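Local coordinates for protein LacI family transcription regulator (Bifidobacterium animalis subsp. lactis, PDB 4O5A) that probably regulates transcription by binding operator DNA, with a periplasmic-binding-protein-like portion that is likely to sense a small effector such as a sugar, at residues G180-H185 with S280-G285; K241-V246 with T251-D256. One frame throughout, in Å; residues are numbered along the deposited sequence.

Interaction 1. Residues G180-H185 with S280-G285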
loop_
_atom_site.group_PDB
_atom_site.type_symbol
_atom_site.label_atom_id
_atom_site.label_comp_id
_atom_site.label_asym_id
_atom_site.label_seq_id
_atom_site.Cartn_x
_atom_site.Cartn_y
_atom_site.Cartn_z
ATOM N N GLY A 180 24.241 2.192 9.162
ATOM C CA GLY A 180 25.603 2.456 8.724
ATOM C C GLY A 180 25.694 2.799 7.253
ATOM O O GLY A 180 26.408 3.724 6.866
ATOM N N THR A 181 24.957 2.067 6.424
ATOM C CA THR A 181 25.009 2.300 4.988
ATOM C C THR A 181 24.520 3.718 4.661
ATOM O O THR A 181 25.129 4.414 3.842
ATOM C CB THR A 181 24.173 1.257 4.222
ATOM O OG1 THR A 181 24.739 -0.048 4.440
ATOM C CG2 THR A 181 24.192 1.558 2.737
HETATM N N MSE A 182 23.437 4.142 5.307
HETATM C CA MSE A 182 22.873 5.472 5.068
HETATM C C MSE A 182 23.799 6.564 5.587
HETATM O O MSE A 182 24.044 7.563 4.911
HETATM C CB MSE A 182 21.503 5.589 5.713
HETATM C CG MSE A 182 20.439 4.814 4.960
HETATM SE SE MSE A 182 18.708 5.103 5.777
HETATM C CE MSE A 182 18.932 3.993 7.323
ATOM N N ILE A 183 24.329 6.369 6.784
ATOM C CA ILE A 183 25.177 7.395 7.376
ATOM C C ILE A 183 26.486 7.516 6.608
ATOM O O ILE A 183 26.981 8.621 6.396
ATOM C CB ILE A 183 25.435 7.113 8.870
ATOM C CG1 ILE A 183 24.109 7.154 9.631
ATOM C CG2 ILE A 183 26.424 8.109 9.458
ATOM C CD1 ILE A 183 24.192 6.509 10.996
ATOM N N ARG A 184 27.057 6.395 6.178
ATOM C CA ARG A 184 28.302 6.478 5.413
ATOM C C ARG A 184 28.098 7.217 4.085
ATOM O O ARG A 184 28.989 7.916 3.632
ATOM C CB ARG A 184 28.909 5.088 5.173
ATOM C CG ARG A 184 29.470 4.430 6.423
ATOM C CD ARG A 184 30.310 3.198 6.058
ATOM N NE ARG A 184 29.465 2.162 5.459
ATOM C CZ ARG A 184 28.754 1.284 6.161
ATOM N NH1 ARG A 184 28.810 1.305 7.489
ATOM N NH2 ARG A 184 27.991 0.383 5.541
ATOM N N HIS A 185 26.924 7.050 3.472
ATOM C CA HIS A 185 26.568 7.736 2.226
ATOM C C HIS A 185 26.561 9.250 2.483
ATOM O O HIS A 185 27.096 10.026 1.687
ATOM C CB HIS A 185 25.193 7.246 1.745
ATOM C CG HIS A 185 24.669 7.930 0.513
ATOM N ND1 HIS A 185 25.225 7.748 -0.739
ATOM C CD2 HIS A 185 23.601 8.742 0.337
ATOM C CE1 HIS A 185 24.537 8.449 -1.626
ATOM N NE2 HIS A 185 23.542 9.053 -1.003
ATOM N N SER A 280 19.898 17.359 1.865
ATOM C CA SER A 280 19.761 16.000 1.347
ATOM C C SER A 280 18.688 15.255 2.120
ATOM O O SER A 280 18.527 15.467 3.323
ATOM C CB SER A 280 21.089 15.232 1.458
ATOM O OG SER A 280 22.009 15.652 0.468
ATOM N N ILE A 281 17.965 14.371 1.428
ATOM C CA ILE A 281 16.878 13.597 2.031
ATOM C C ILE A 281 17.009 12.122 1.672
ATOM O O ILE A 281 17.280 11.777 0.524
ATOM C CB ILE A 281 15.490 14.117 1.569
ATOM C CG1 ILE A 281 15.227 15.496 2.179
ATOM C CG2 ILE A 281 14.373 13.163 1.990
ATOM C CD1 ILE A 281 13.950 16.142 1.677
ATOM N N ILE A 282 16.827 11.253 2.667
ATOM C CA ILE A 282 16.797 9.808 2.454
ATOM C C ILE A 282 15.512 9.236 3.069
ATOM O O ILE A 282 15.103 9.637 4.164
ATOM C CB ILE A 282 18.017 9.128 3.095
ATOM C CG1 ILE A 282 19.292 9.602 2.412
ATOM C CG2 ILE A 282 17.923 7.593 3.001
ATOM C CD1 ILE A 282 20.560 9.090 3.075
ATOM N N SER A 283 14.883 8.312 2.348
ATOM C CA SER A 283 13.737 7.568 2.858
ATOM C C SER A 283 14.196 6.197 3.309
ATOM O O SER A 283 14.859 5.502 2.547
ATOM C CB SER A 283 12.712 7.350 1.746
ATOM O OG SER A 283 11.645 6.528 2.199
ATOM N N TRP A 284 13.823 5.804 4.525
ATOM C CA TRP A 284 14.071 4.446 5.008
ATOM C C TRP A 284 12.861 3.650 4.554
ATOM O O TRP A 284 11.788 3.742 5.153
ATOM C CB TRP A 284 14.147 4.426 6.540
ATOM C CG TRP A 284 14.913 3.267 7.114
ATOM C CD1 TRP A 284 15.013 2.022 6.599
ATOM C CD2 TRP A 284 15.694 3.278 8.321
ATOM N NE1 TRP A 284 15.814 1.236 7.415
ATOM C CE2 TRP A 284 16.241 1.985 8.462
ATOM C CE3 TRP A 284 15.986 4.251 9.274
ATOM C CZ2 TRP A 284 17.067 1.650 9.545
ATOM C CZ3 TRP A 284 16.806 3.908 10.350
ATOM C CH2 TRP A 284 17.335 2.621 10.468
ATOM N N GLY A 285 13.023 2.878 3.488
ATOM C CA GLY A 285 11.895 2.203 2.865
ATOM C C GLY A 285 11.698 2.795 1.484
ATOM O O GLY A 285 11.819 4.007 1.309
#

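Interaction 2. Residues K241-V246 with T251-D256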
loop_
_atom_site.group_PDB
_atom_site.type_symbol
_atom_site.label_atom_id
_atom_site.label_comp_id
_atom_site.label_asym_id
_atom_site.label_seq_id
_atom_site.Cartn_x
_atom_site.Cartn_y
_atom_site.Cartn_z
ATOM N N LYS A 241 9.685 21.183 9.378
ATOM C CA LYS A 241 9.649 22.611 9.678
ATOM C C LYS A 241 10.480 22.922 10.917
ATOM O O LYS A 241 11.239 23.896 10.955
ATOM C CB LYS A 241 8.208 23.065 9.913
ATOM C CG LYS A 241 7.378 23.222 8.644
ATOM C CD LYS A 241 6.015 23.827 8.997
ATOM C CE LYS A 241 5.172 24.061 7.754
ATOM N NZ LYS A 241 4.015 24.966 8.035
ATOM N N ARG A 242 10.336 22.086 11.938
ATOM C CA ARG A 242 11.091 22.274 13.170
ATOM C C ARG A 242 12.600 22.130 12.940
ATOM O O ARG A 242 13.374 22.981 13.374
ATOM C CB ARG A 242 10.619 21.290 14.238
ATOM C CG ARG A 242 11.415 21.334 15.529
ATOM C CD ARG A 242 10.695 20.528 16.600
ATOM N NE ARG A 242 11.522 20.244 17.772
ATOM C CZ ARG A 242 11.043 19.707 18.888
ATOM N NH1 ARG A 242 9.752 19.418 18.977
ATOM N NH2 ARG A 242 11.840 19.478 19.915
ATOM N N LEU A 243 13.012 21.071 12.252
ATOM C CA LEU A 243 14.439 20.860 11.967
ATOM C C LEU A 243 15.051 21.965 11.114
ATOM O O LEU A 243 16.184 22.389 11.354
ATOM C CB LEU A 243 14.657 19.504 11.303
ATOM C CG LEU A 243 14.366 18.319 12.229
ATOM C CD1 LEU A 243 14.298 17.040 11.429
ATOM C CD2 LEU A 243 15.431 18.217 13.323
ATOM N N LEU A 244 14.300 22.445 10.127
ATOM C CA LEU A 244 14.813 23.494 9.242
ATOM C C LEU A 244 14.810 24.896 9.837
ATOM O O LEU A 244 15.380 25.820 9.250
ATOM C CB LEU A 244 14.065 23.487 7.906
ATOM C CG LEU A 244 14.199 22.206 7.084
ATOM C CD1 LEU A 244 13.452 22.366 5.779
ATOM C CD2 LEU A 244 15.669 21.907 6.824
ATOM N N SER A 245 14.180 25.053 11.000
ATOM C CA SER A 245 14.081 26.360 11.629
ATOM C C SER A 245 15.037 26.563 12.806
ATOM O O SER A 245 15.170 27.678 13.303
ATOM C CB SER A 245 12.636 26.632 12.063
ATOM O OG SER A 245 11.754 26.461 10.970
ATOM N N VAL A 246 15.699 25.495 13.247
ATOM C CA VAL A 246 16.577 25.567 14.427
ATOM C C VAL A 246 18.066 25.478 14.066
ATOM O O VAL A 246 18.526 24.441 13.588
ATOM C CB VAL A 246 16.226 24.462 15.470
ATOM C CG1 VAL A 246 17.233 24.455 16.616
ATOM C CG2 VAL A 246 14.801 24.650 15.997
ATOM N N THR A 251 21.971 19.418 7.406
ATOM C CA THR A 251 22.114 19.412 5.953
ATOM C C THR A 251 21.545 18.137 5.323
ATOM O O THR A 251 21.489 18.014 4.099
ATOM C CB THR A 251 23.588 19.621 5.511
ATOM O OG1 THR A 251 24.439 18.644 6.135
ATOM C CG2 THR A 251 24.074 21.017 5.880
ATOM N N ALA A 252 21.165 17.171 6.151
ATOM C CA ALA A 252 20.520 15.969 5.650
ATOM C C ALA A 252 19.535 15.467 6.690
ATOM O O ALA A 252 19.786 15.575 7.895
ATOM C CB ALA A 252 21.575 14.883 5.320
ATOM N N ILE A 253 18.403 14.954 6.216
ATOM C CA ILE A 253 17.385 14.364 7.078
ATOM C C ILE A 253 17.024 12.990 6.549
ATOM O O ILE A 253 16.774 12.813 5.351
ATOM C CB ILE A 253 16.121 15.259 7.169
ATOM C CG1 ILE A 253 16.508 16.617 7.745
ATOM C CG2 ILE A 253 15.069 14.615 8.089
ATOM C CD1 ILE A 253 15.393 17.665 7.629
ATOM N N ILE A 254 17.036 12.006 7.446
ATOM C CA ILE A 254 16.598 10.654 7.122
ATOM C C ILE A 254 15.207 10.421 7.726
ATOM O O ILE A 254 14.996 10.632 8.924
ATOM C CB ILE A 254 17.592 9.623 7.680
ATOM C CG1 ILE A 254 18.966 9.832 7.024
ATOM C CG2 ILE A 254 17.084 8.219 7.417
ATOM C CD1 ILE A 254 20.027 8.873 7.518
ATOM N N TYR A 255 14.258 9.994 6.900
ATOM C CA TYR A 255 12.898 9.745 7.364
ATOM C C TYR A 255 12.591 8.264 7.467
ATOM O O TYR A 255 12.959 7.497 6.579
ATOM C CB TYR A 255 11.899 10.353 6.382
ATOM C CG TYR A 255 11.998 11.851 6.300
ATOM C CD1 TYR A 255 11.130 12.659 7.020
ATOM C CD2 TYR A 255 12.953 12.454 5.498
ATOM C CE1 TYR A 255 11.217 14.056 6.949
ATOM C CE2 TYR A 255 13.048 13.846 5.404
ATOM C CZ TYR A 255 12.185 14.632 6.131
ATOM O OH TYR A 255 12.305 15.994 6.044
ATOM N N ASP A 256 11.854 7.877 8.512
ATOM C CA ASP A 256 11.530 6.466 8.726
ATOM C C ASP A 256 10.495 5.900 7.742
ATOM O O ASP A 256 10.273 4.694 7.709
ATOM C CB ASP A 256 11.081 6.216 10.176
ATOM C CG ASP A 256 12.251 5.888 11.105
ATOM O OD1 ASP A 256 13.401 6.234 10.766
ATOM O OD2 ASP A 256 12.007 5.298 12.180
#

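Interaction 1. Residues G180-H185 with S280-G285
Met182, a selenomethionine, and Ile282 bring the backbones of helix segment 180-185 and strand 280-284 closest, with CA atoms 7.9 Å apart. The two short axes run nearly antiparallel, at 170°, and approach to 10.7 Å, the spacing of a helix laid on a sheet through side chains alone. Met182 carries the larger share on the helix side. Its chain stays extended as far as SE and then bends at chi3 (-75°), which turns the methyl down onto the indole of Trp284: Met182 CE stands 3.4 Å from the centroid of the Trp284 six-membered ring, almost on the ring normal, a CH-pi contact. Met182 SE sits farther off, 4.6 Å from the centroid of the Trp284 five-membered ring, completing a Met-aromatic pair. This is helix-on-sheet packing within one α/β subdomain of the periplasmic-binding-protein-like fold, where helix 175-188 lies against the mixed sheet. Replacing Trp284 by an alanine would probably leave the Met182 methyl without its aromatic face. Beside Met182 SE, CG2 of Ile282 packs at 3.8 Å. The other branch of Ile282 ends in CD1, which meets the edge of the His185 ring at CD2 (4.1 Å), while His185 NE2 is hydrogen-bonded to Thr340 OG1.

Interaction 2. Residues K241-V246 with T251-D256
Leu243 and Ile253 meet because in both residues the group leading to the touching methyl is anti to the carbonyl carbon: CG in Leu243 (chi1 -67°), CG1 in Ile253 (chi1 -60°). In Ile253, chi2 of 169° then extends the chain until CD1 arrives at the helix. The CD1 methyls of Leu243 and Ile253 touch at 4.0 Å. Leu243 CD1 also lies 4.2 Å from Ile253 CG2, so this one methyl rests against both branches of the isoleucine, while Ile253 CD1 reaches back to Leu243 CB. The two side chains run at a slant to each other. Leu244 adds a lighter touch: its side chain starts out across the line to the strand, yet Leu244 CD2 comes within 4.3 Å of Ile253 CD1, placing that terminal methyl between consecutive leucines. The contact is wholly apolar and modest, burying 115 Å² in all. Ile253 CG2 also lies over one face of the Tyr255 ring, 3.4 Å above the plane and toward the rim, so the methyl is shared between the leucine and the aromatic ring. The Tyr255 hydroxyl is hydrogen-bonded to Thr240, giving the strand a polar link to the same helix. Within the periplasmic-binding-protein-like fold, helix 233-245 joins strand 223-224 to the parallel strand 252-255 in a beta-alpha-beta crossover that skips over strand 193-197. A short connection leads from the helix into strand 252-255, which lies between strands 193-197 and 280-284 of the mixed sheet. Leu243 also packs on Ala195 and Val197 of strand 193-197, whereas Leu244 leans toward Lys271 of helix 258-271, the next helix along the chain.

How the interactions relate
After the strands and helices of the N-terminal parallel sheet, the chain enters helix segment 180-185, continues through two further strands and helix 206-219, and reaches helix 233-245. Interaction 2 closes a short loop there, with four residues between segments 241-246 and 251-256. Only after helix 258-271 does strand 280-284 arrive and close interaction 1 across 94 intervening residues, so the short closure is nested inside the long one. The two meet in the sheet, where strands 252-255 and 280-284 are parallel neighbours: Trp284 N probably bonds to Tyr255 O, and Ser280 N to Thr251 O, each at 2.8 Å. Together the two contacts tie helices 175-188 and 233-245 to adjacent strands of one sheet.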